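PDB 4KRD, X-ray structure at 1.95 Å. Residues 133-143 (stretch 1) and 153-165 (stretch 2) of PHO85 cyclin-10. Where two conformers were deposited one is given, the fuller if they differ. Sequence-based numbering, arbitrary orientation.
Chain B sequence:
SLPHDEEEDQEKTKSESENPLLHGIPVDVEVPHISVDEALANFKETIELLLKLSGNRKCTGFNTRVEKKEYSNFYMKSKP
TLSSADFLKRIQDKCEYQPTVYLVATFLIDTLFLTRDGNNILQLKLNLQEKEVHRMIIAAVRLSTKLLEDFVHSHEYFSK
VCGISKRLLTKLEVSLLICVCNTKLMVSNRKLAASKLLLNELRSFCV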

ATOM      1  N   VAL B 133     -15.853  -5.066  23.152  1.00 35.08           N
ATOM      2  CA  VAL B 133     -16.311  -4.076  22.175  1.00 35.45           C
ATOM      3  C   VAL B 133     -15.567  -2.734  22.196  1.00 39.57           C
ATOM      4  O   VAL B 133     -15.199  -2.202  21.141  1.00 39.93           O
ATOM      5  CB  VAL B 133     -17.825  -3.819  22.277  1.00 37.44           C
ATOM      6  CG1 VAL B 133     -18.207  -2.587  21.461  1.00 36.17           C
ATOM      7  CG2 VAL B 133     -18.602  -5.061  21.823  1.00 38.84           C
ATOM      8  N   HIS B 134     -15.342  -2.191  23.389  1.00 35.19           N
ATOM      9  CA  HIS B 134     -14.727  -0.869  23.519  1.00 37.70           C
ATOM     10  C   HIS B 134     -13.322  -0.811  22.892  1.00 33.77           C
ATOM     11  O   HIS B 134     -13.000   0.096  22.114  1.00 38.77           O
ATOM     12  CB  HIS B 134     -14.674  -0.483  24.999  1.00 41.33           C
ATOM     13  CG  HIS B 134     -14.219   0.920  25.246  1.00 46.88           C
ATOM     14  ND1 HIS B 134     -12.971   1.220  25.753  1.00 48.26           N
ATOM     15  CD2 HIS B 134     -14.841   2.106  25.055  1.00 48.37           C
ATOM     16  CE1 HIS B 134     -12.847   2.529  25.867  1.00 47.18           C
ATOM     17  NE2 HIS B 134     -13.966   3.091  25.446  1.00 46.72           N
ATOM     18  N   ARG B 135     -12.491  -1.788  23.230  1.00 33.88           N
ATOM     19  CA  ARG B 135     -11.126  -1.833  22.719  1.00 37.96           C
ATOM     20  C   ARG B 135     -11.089  -2.229  21.246  1.00 35.05           C
ATOM     21  O   ARG B 135     -10.171  -1.841  20.525  1.00 32.28           O
ATOM     22  CB  ARG B 135     -10.268  -2.786  23.557  1.00 34.67           C
ATOM     23  CG  ARG B 135      -9.950  -2.246  24.952  1.00 38.32           C
ATOM     24  CD  ARG B 135      -9.039  -3.199  25.714  1.00 41.88           C
ATOM     25  NE  ARG B 135      -8.646  -2.655  27.009  1.00 40.27           N
ATOM     26  CZ  ARG B 135      -7.782  -3.232  27.832  1.00 42.03           C
ATOM     27  NH1 ARG B 135      -7.200  -4.377  27.497  1.00 41.85           N
ATOM     28  NH2 ARG B 135      -7.489  -2.654  28.989  1.00 50.98           N
ATOM     29  N   MET B 136     -12.077  -3.010  20.811  1.00 36.74           N
ATOM     30  CA  MET B 136     -12.199  -3.380  19.401  1.00 36.91           C
ATOM     31  C   MET B 136     -12.476  -2.161  18.522  1.00 36.13           C
ATOM     32  O   MET B 136     -11.931  -2.031  17.427  1.00 35.60           O
ATOM     33  CB  MET B 136     -13.301  -4.423  19.218  1.00 39.51           C
ATOM     34  CG  MET B 136     -13.487  -4.905  17.784  1.00 45.86           C
ATOM     35  SD  MET B 136     -12.064  -5.807  17.115  1.00 48.02           S
ATOM     36  CE  MET B 136     -11.999  -7.205  18.234  1.00 39.11           C
ATOM     37  N   ILE B 137     -13.340  -1.277  19.002  1.00 29.48           N
ATOM     38  CA  ILE B 137     -13.652  -0.033  18.301  1.00 33.01           C
ATOM     39  C   ILE B 137     -12.412   0.837  18.142  1.00 31.95           C
ATOM     40  O   ILE B 137     -12.131   1.348  17.062  1.00 35.78           O
ATOM     41  CB  ILE B 137     -14.754   0.756  19.040  1.00 35.84           C
ATOM     42  CG1 ILE B 137     -16.107   0.067  18.836  1.00 36.57           C
ATOM     43  CG2 ILE B 137     -14.814   2.187  18.554  1.00 35.12           C
ATOM     44  CD1 ILE B 137     -17.203   0.563  19.775  1.00 38.78           C
ATOM     45  N   ILE B 138     -11.683   1.011  19.235  1.00 31.67           N
ATOM     46  CA  ILE B 138     -10.422   1.735  19.216  1.00 34.01           C
ATOM     47  C   ILE B 138      -9.476   1.205  18.126  1.00 33.24           C
ATOM     48  O   ILE B 138      -8.989   1.965  17.292  1.00 30.84           O
ATOM     49  CB  ILE B 138      -9.752   1.646  20.588  1.00 32.56           C
ATOM     50  CG1 ILE B 138     -10.600   2.394  21.628  1.00 34.13           C
ATOM     51  CG2 ILE B 138      -8.353   2.245  20.558  1.00 32.74           C
ATOM     52  CD1 ILE B 138      -9.985   2.387  23.008  1.00 40.08           C
ATOM     53  N   ALA B 139      -9.226  -0.098  18.139  1.00 32.57           N
ATOM     54  CA  ALA B 139      -8.305  -0.718  17.172  1.00 36.03           C
ATOM     55  C   ALA B 139      -8.765  -0.601  15.720  1.00 28.18           C
ATOM     56  O   ALA B 139      -7.966  -0.281  14.822  1.00 28.56           O
ATOM     57  CB  ALA B 139      -8.081  -2.191  17.542  1.00 31.97           C
ATOM     58  N   ALA B 140     -10.052  -0.867  15.471  1.00 28.68           N
ATOM     59  CA  ALA B 140     -10.570  -0.875  14.100  1.00 31.19           C
ATOM     60  C   ALA B 140     -10.561   0.520  13.492  1.00 33.72           C
ATOM     61  O   ALA B 140     -10.269   0.696  12.303  1.00 30.59           O
ATOM     62  CB  ALA B 140     -11.973  -1.488  14.052  1.00 31.13           C
ATOM     63  N   VAL B 141     -10.873   1.525  14.304  1.00 33.23           N
ATOM     64  CA  VAL B 141     -10.807   2.889  13.804  1.00 28.82           C
ATOM     65  C   VAL B 141      -9.361   3.275  13.513  1.00 28.74           C
ATOM     66  O   VAL B 141      -9.090   3.857  12.484  1.00 27.86           O
ATOM     67  CB  VAL B 141     -11.454   3.917  14.755  1.00 32.91           C
ATOM     68  CG1 VAL B 141     -11.115   5.349  14.312  1.00 35.23           C
ATOM     69  CG2 VAL B 141     -12.978   3.694  14.817  1.00 34.77           C
ATOM     70  N   ARG B 142      -8.446   2.938  14.414  1.00 31.04           N
ATOM     71  CA  ARG B 142      -7.057   3.372  14.280  1.00 30.94           C
ATOM     72  C   ARG B 142      -6.399   2.712  13.081  1.00 28.65           C
ATOM     73  O   ARG B 142      -5.735   3.372  12.280  1.00 32.43           O
ATOM     74  CB  ARG B 142      -6.270   3.099  15.575  1.00 31.66           C
ATOM     75  CG  ARG B 142      -4.785   3.498  15.513  1.00 31.38           C
ATOM     76  CD  ARG B 142      -4.599   5.002  15.278  1.00 30.43           C
ATOM     77  NE  ARG B 142      -3.225   5.427  15.564  1.00 34.05           N
ATOM     78  CZ  ARG B 142      -2.759   6.645  15.322  1.00 34.63           C
ATOM     79  NH1 ARG B 142      -3.556   7.556  14.784  1.00 34.93           N
ATOM     80  NH2 ARG B 142      -1.504   6.947  15.611  1.00 33.85           N
ATOM     81  N   LEU B 143      -6.609   1.407  12.938  1.00 30.35           N
ATOM     82  CA  LEU B 143      -6.040   0.650  11.828  1.00 30.78           C
ATOM     83  C   LEU B 143      -6.621   1.161  10.513  1.00 30.96           C
ATOM     84  O   LEU B 143      -5.916   1.311   9.514  1.00 29.34           O
ATOM     85  CB  LEU B 143      -6.341  -0.849  12.018  1.00 28.13           C
ATOM     86  CG  LEU B 143      -5.313  -1.867  11.532  1.00 39.82           C
ATOM     87  CD1 LEU B 143      -3.903  -1.388  11.845  1.00 38.22           C
ATOM     88  CD2 LEU B 143      -5.565  -3.251  12.154  1.00 33.87           C
ATOM     89  N   HIS B 153      -3.865  11.288  12.759  1.00 39.79           N
ATOM     90  CA  HIS B 153      -3.624  11.903  14.053  1.00 43.36           C
ATOM     91  C   HIS B 153      -2.437  11.264  14.750  1.00 42.92           C
ATOM     92  O   HIS B 153      -2.145  10.078  14.559  1.00 37.41           O
ATOM     93  CB  HIS B 153      -4.876  11.796  14.927  1.00 39.25           C
ATOM     94  CG  HIS B 153      -6.046  12.545  14.375  1.00 43.86           C
ATOM     95  ND1 HIS B 153      -6.126  13.923  14.405  1.00 51.91           N
ATOM     96  CD2 HIS B 153      -7.165  12.115  13.749  1.00 38.93           C
ATOM     97  CE1 HIS B 153      -7.251  14.307  13.831  1.00 46.43           C
ATOM     98  NE2 HIS B 153      -7.903  13.230  13.428  1.00 52.00           N
ATOM     99  N   SER B 154      -1.752  12.054  15.565  1.00 37.72           N
ATOM    100  CA  SER B 154      -0.605  11.557  16.305  1.00 43.12           C
ATOM    101  C   SER B 154      -1.035  10.446  17.255  1.00 40.07           C
ATOM    102  O   SER B 154      -2.188  10.391  17.685  1.00 40.71           O
ATOM    103  CB  SER B 154       0.050  12.688  17.098  1.00 44.56           C
ATOM    104  OG  SER B 154      -0.864  13.210  18.047  1.00 47.94           O
ATOM    105  N   HIS B 155      -0.099   9.567  17.582  1.00 39.02           N
ATOM    106  CA  HIS B 155      -0.371   8.494  18.522  1.00 37.13           C
ATOM    107  C   HIS B 155      -0.815   9.079  19.862  1.00 45.38           C
ATOM    108  O   HIS B 155      -1.668   8.516  20.548  1.00 39.23           O
ATOM    109  CB  HIS B 155       0.881   7.639  18.702  1.00 40.14           C
ATOM    110  CG  HIS B 155       0.596   6.234  19.124  1.00 40.73           C
ATOM    111  ND1 HIS B 155       0.924   5.751  20.371  1.00 41.00           N
ATOM    112  CD2 HIS B 155       0.004   5.211  18.466  1.00 39.17           C
ATOM    113  CE1 HIS B 155       0.558   4.486  20.460  1.00 41.41           C
ATOM    114  NE2 HIS B 155      -0.001   4.133  19.316  1.00 40.67           N
ATOM    115  N   GLU B 156      -0.227  10.216  20.225  0.55 45.23           N
ATOM    116  CA  GLU B 156      -0.571  10.906  21.461  0.55 45.24           C
ATOM    117  C   GLU B 156      -2.018  11.394  21.430  0.55 41.95           C
ATOM    118  O   GLU B 156      -2.804  11.085  22.319  0.55 43.35           O
ATOM    119  CB  GLU B 156       0.376  12.089  21.680  0.55 46.88           C
ATOM    120  CG  GLU B 156       0.248  12.760  23.037  0.55 47.27           C
ATOM    121  CD  GLU B 156       1.390  13.723  23.307  0.55 50.20           C
ATOM    122  OE1 GLU B 156       1.941  14.265  22.329  0.55 50.08           O
ATOM    123  OE2 GLU B 156       1.739  13.932  24.491  0.55 53.13           O
ATOM    124  N   TYR B 157      -2.359  12.158  20.399  1.00 38.84           N
ATOM    125  CA  TYR B 157      -3.708  12.679  20.245  1.00 38.58           C
ATOM    126  C   TYR B 157      -4.787  11.588  20.221  1.00 42.48           C
ATOM    127  O   TYR B 157      -5.795  11.681  20.938  1.00 40.52           O
ATOM    128  CB  TYR B 157      -3.815  13.533  18.988  1.00 42.89           C
ATOM    129  CG  TYR B 157      -5.151  14.218  18.874  1.00 47.84           C
ATOM    130  CD1 TYR B 157      -5.486  15.254  19.736  1.00 52.23           C
ATOM    131  CD2 TYR B 157      -6.081  13.832  17.917  1.00 42.09           C
ATOM    132  CE1 TYR B 157      -6.708  15.887  19.650  1.00 54.06           C
ATOM    133  CE2 TYR B 157      -7.310  14.466  17.821  1.00 46.24           C
ATOM    134  CZ  TYR B 157      -7.614  15.496  18.693  1.00 53.18           C
ATOM    135  OH  TYR B 157      -8.829  16.141  18.626  1.00 50.85           O
ATOM    136  N   PHE B 158      -4.592  10.561  19.397  1.00 43.31           N
ATOM    137  CA  PHE B 158      -5.584   9.472  19.337  1.00 41.58           C
ATOM    138  C   PHE B 158      -5.766   8.748  20.683  1.00 39.67           C
ATOM    139  O   PHE B 158      -6.891   8.463  21.100  1.00 45.70           O
ATOM    140  CB  PHE B 158      -5.263   8.472  18.222  1.00 38.02           C
ATOM    141  CG  PHE B 158      -6.433   7.597  17.845  1.00 35.70           C
ATOM    142  CD1 PHE B 158      -7.398   8.054  16.966  1.00 40.51           C
ATOM    143  CD2 PHE B 158      -6.579   6.328  18.392  1.00 39.62           C
ATOM    144  CE1 PHE B 158      -8.493   7.255  16.630  1.00 40.69           C
ATOM    145  CE2 PHE B 158      -7.667   5.525  18.057  1.00 35.96           C
ATOM    146  CZ  PHE B 158      -8.628   5.991  17.180  1.00 36.07           C
ATOM    147  N   SER B 159      -4.663   8.438  21.356  1.00 42.20           N
ATOM    148  CA  SER B 159      -4.724   7.842  22.690  1.00 43.17           C
ATOM    149  C   SER B 159      -5.615   8.647  23.645  1.00 46.40           C
ATOM    150  O   SER B 159      -6.512   8.098  24.283  1.00 43.88           O
ATOM    151  CB  SER B 159      -3.318   7.742  23.284  1.00 46.01           C
ATOM    152  OG  SER B 159      -2.501   6.891  22.507  1.00 50.42           O
ATOM    153  N   LYS B 160      -5.369   9.951  23.730  1.00 52.84           N
ATOM    154  CA  LYS B 160      -6.135  10.818  24.625  1.00 50.63           C
ATOM    155  C   LYS B 160      -7.606  10.854  24.249  1.00 51.73           C
ATOM    156  O   LYS B 160      -8.474  10.884  25.118  1.00 57.76           O
ATOM    157  CB  LYS B 160      -5.577  12.241  24.616  1.00 53.44           C
ATOM    158  CG  LYS B 160      -4.149  12.355  25.112  1.00 56.87           C
ATOM    159  CD  LYS B 160      -3.647  13.792  24.970  1.00 62.93           C
ATOM    160  CE  LYS B 160      -2.179  13.921  25.358  1.00 57.12           C
ATOM    161  NZ  LYS B 160      -1.693  15.313  25.133  1.00 65.14           N
ATOM    162  N   VAL B 161      -7.890  10.873  22.954  1.00 46.67           N
ATOM    163  CA  VAL B 161      -9.274  10.838  22.504  1.00 47.26           C
ATOM    164  C   VAL B 161      -9.981   9.576  23.005  1.00 55.66           C
ATOM    165  O   VAL B 161     -11.130   9.638  23.457  1.00 56.96           O
ATOM    166  CB  VAL B 161      -9.374  10.924  20.972  1.00 52.42           C
ATOM    167  CG1 VAL B 161     -10.784  10.568  20.508  1.00 51.54           C
ATOM    168  CG2 VAL B 161      -8.986  12.311  20.498  1.00 50.29           C
ATOM    169  N   CYS B 162      -9.279   8.442  22.953  1.00 46.58           N
ATOM    170  CA  CYS B 162      -9.846   7.147  23.330  1.00 43.35           C
ATOM    171  C   CYS B 162      -9.677   6.853  24.813  1.00 48.72           C
ATOM    172  O   CYS B 162     -10.152   5.826  25.314  1.00 48.02           O
ATOM    173  CB  CYS B 162      -9.199   6.024  22.514  1.00 41.16           C
ATOM    174  SG  CYS B 162      -9.517   6.123  20.740  1.00 41.16           S
ATOM    175  N   GLY B 163      -8.988   7.753  25.508  1.00 47.61           N
ATOM    176  CA  GLY B 163      -8.813   7.641  26.940  1.00 49.87           C
ATOM    177  C   GLY B 163      -7.986   6.446  27.363  1.00 52.02           C
ATOM    178  O   GLY B 163      -8.264   5.831  28.388  1.00 47.96           O
ATOM    179  N   ILE B 164      -6.971   6.109  26.572  1.00 45.54           N
ATOM    180  CA  ILE B 164      -6.095   5.002  26.920  1.00 39.78           C
ATOM    181  C   ILE B 164      -4.653   5.457  26.854  1.00 37.42           C
ATOM    182  O   ILE B 164      -4.371   6.555  26.391  1.00 44.23           O
ATOM    183  CB  ILE B 164      -6.287   3.788  25.980  1.00 41.50           C
ATOM    184  CG1 ILE B 164      -5.891   4.150  24.546  1.00 38.06           C
ATOM    185  CG2 ILE B 164      -7.718   3.284  26.030  1.00 38.15           C
ATOM    186  CD1 ILE B 164      -6.011   2.991  23.592  1.00 39.37           C
ATOM    187  N   SER B 165      -3.740   4.613  27.316  1.00 43.43           N
ATOM    188  CA  SER B 165      -2.318   4.915  27.211  1.00 42.78           C
ATOM    189  C   SER B 165      -1.810   4.653  25.796  1.00 44.77           C
ATOM    190  O   SER B 165      -2.392   3.867  25.042  1.00 41.35           O
ATOM    191  CB  SER B 165      -1.518   4.072  28.199  1.00 43.93           C
ATOM    192  OG  SER B 165      -1.635   2.705  27.879  1.00 45.24           O
TER

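Stretch 1 is helical throughout, part of a longer helix that extends beyond it in both directions. Stretch 2 enters as a loop through His-153 and Ser-154, forms a helix from His-155, and leaves helical geometry at Gly-163. The two helices run roughly antiparallel, with 152° between their N-to-C directions, and their axes come no closer than 11.5 Å. Side chains of quite different size, from Cys-162 to Arg-142 and Phe-158, fill the space between them. The register follows from the antiparallel run: Ile-138 sits across from Cys-162, CA to CA 6.8 Å, and Arg-142, one turn further on, sits across from Phe-158, CA to CA 8.1 Å.

The start of the second helix is secured locally. Ser-154, in the p rotamer, turns its OG back to accept from Tyr-157 N at 3.0 Å, a classic N-cap. At the other end Gly-163 takes positive phi, a conformation glycine adopts readily, and beyond it the CA-to-CB bond of Ile-164 points toward stretch 1.

Arg-142 carries the largest share of the contact. Its CB points toward stretch 2, and its t, p, t chain carries the guanidinium to the loop before the helix. There Arg-142 NH1 donates to His-153 O at 2.9 Å, nearly straight at 164°, with the acceptor close to the guanidinium plane; Arg-142 NH2 adds a weak bond to the same His-153 O at 3.4 Å. A buried charge thus gains a backbone partner, and NE is satisfied elsewhere in the structure. Arg-142 NH2 also lies near the plane of the His-155 ring, 3.7 Å from His-155 CD2.

The same arginine is apolar along its shaft. Arg-142 CD lies over the face of the Phe-158 ring, 4.1 Å from its centroid and 17° off the normal, a CH-pi contact, while Arg-142 CB reaches Phe-158 CE2 at 3.7 Å. Arginine suits this place because one side chain can cover an aromatic face with methylenes and still deliver donors to a carbonyl beyond it.

Phe-158, in the t rotamer, is the broad filler on the opposing helix. With its face given to Arg-142, it offers its edge to other parts of stretch 1: Val-141 CG1 lies 3.9 Å from Phe-158 CZ, and Ile-138 O lies 3.9 Å from Phe-158 CE2. A flat ring can thus offer a face to one neighbour and its edge to others.

Further along, the packing is aliphatic. The CA-to-CB bond of Ile-138 points sideways, but its m, t conformation brings the end of the chain nearer, so that Ile-138 CD1 meets Cys-162 CB at 3.8 Å and Ile-164 CG2 at 3.9 Å. The compact cysteine fits where the backbones are nearer. Altogether 437 Å² is buried, counting both sides. The rule to read here is a polar anchor at the loop, an aromatic ring beneath the arginine shaft, and branched aliphatics closing the other end.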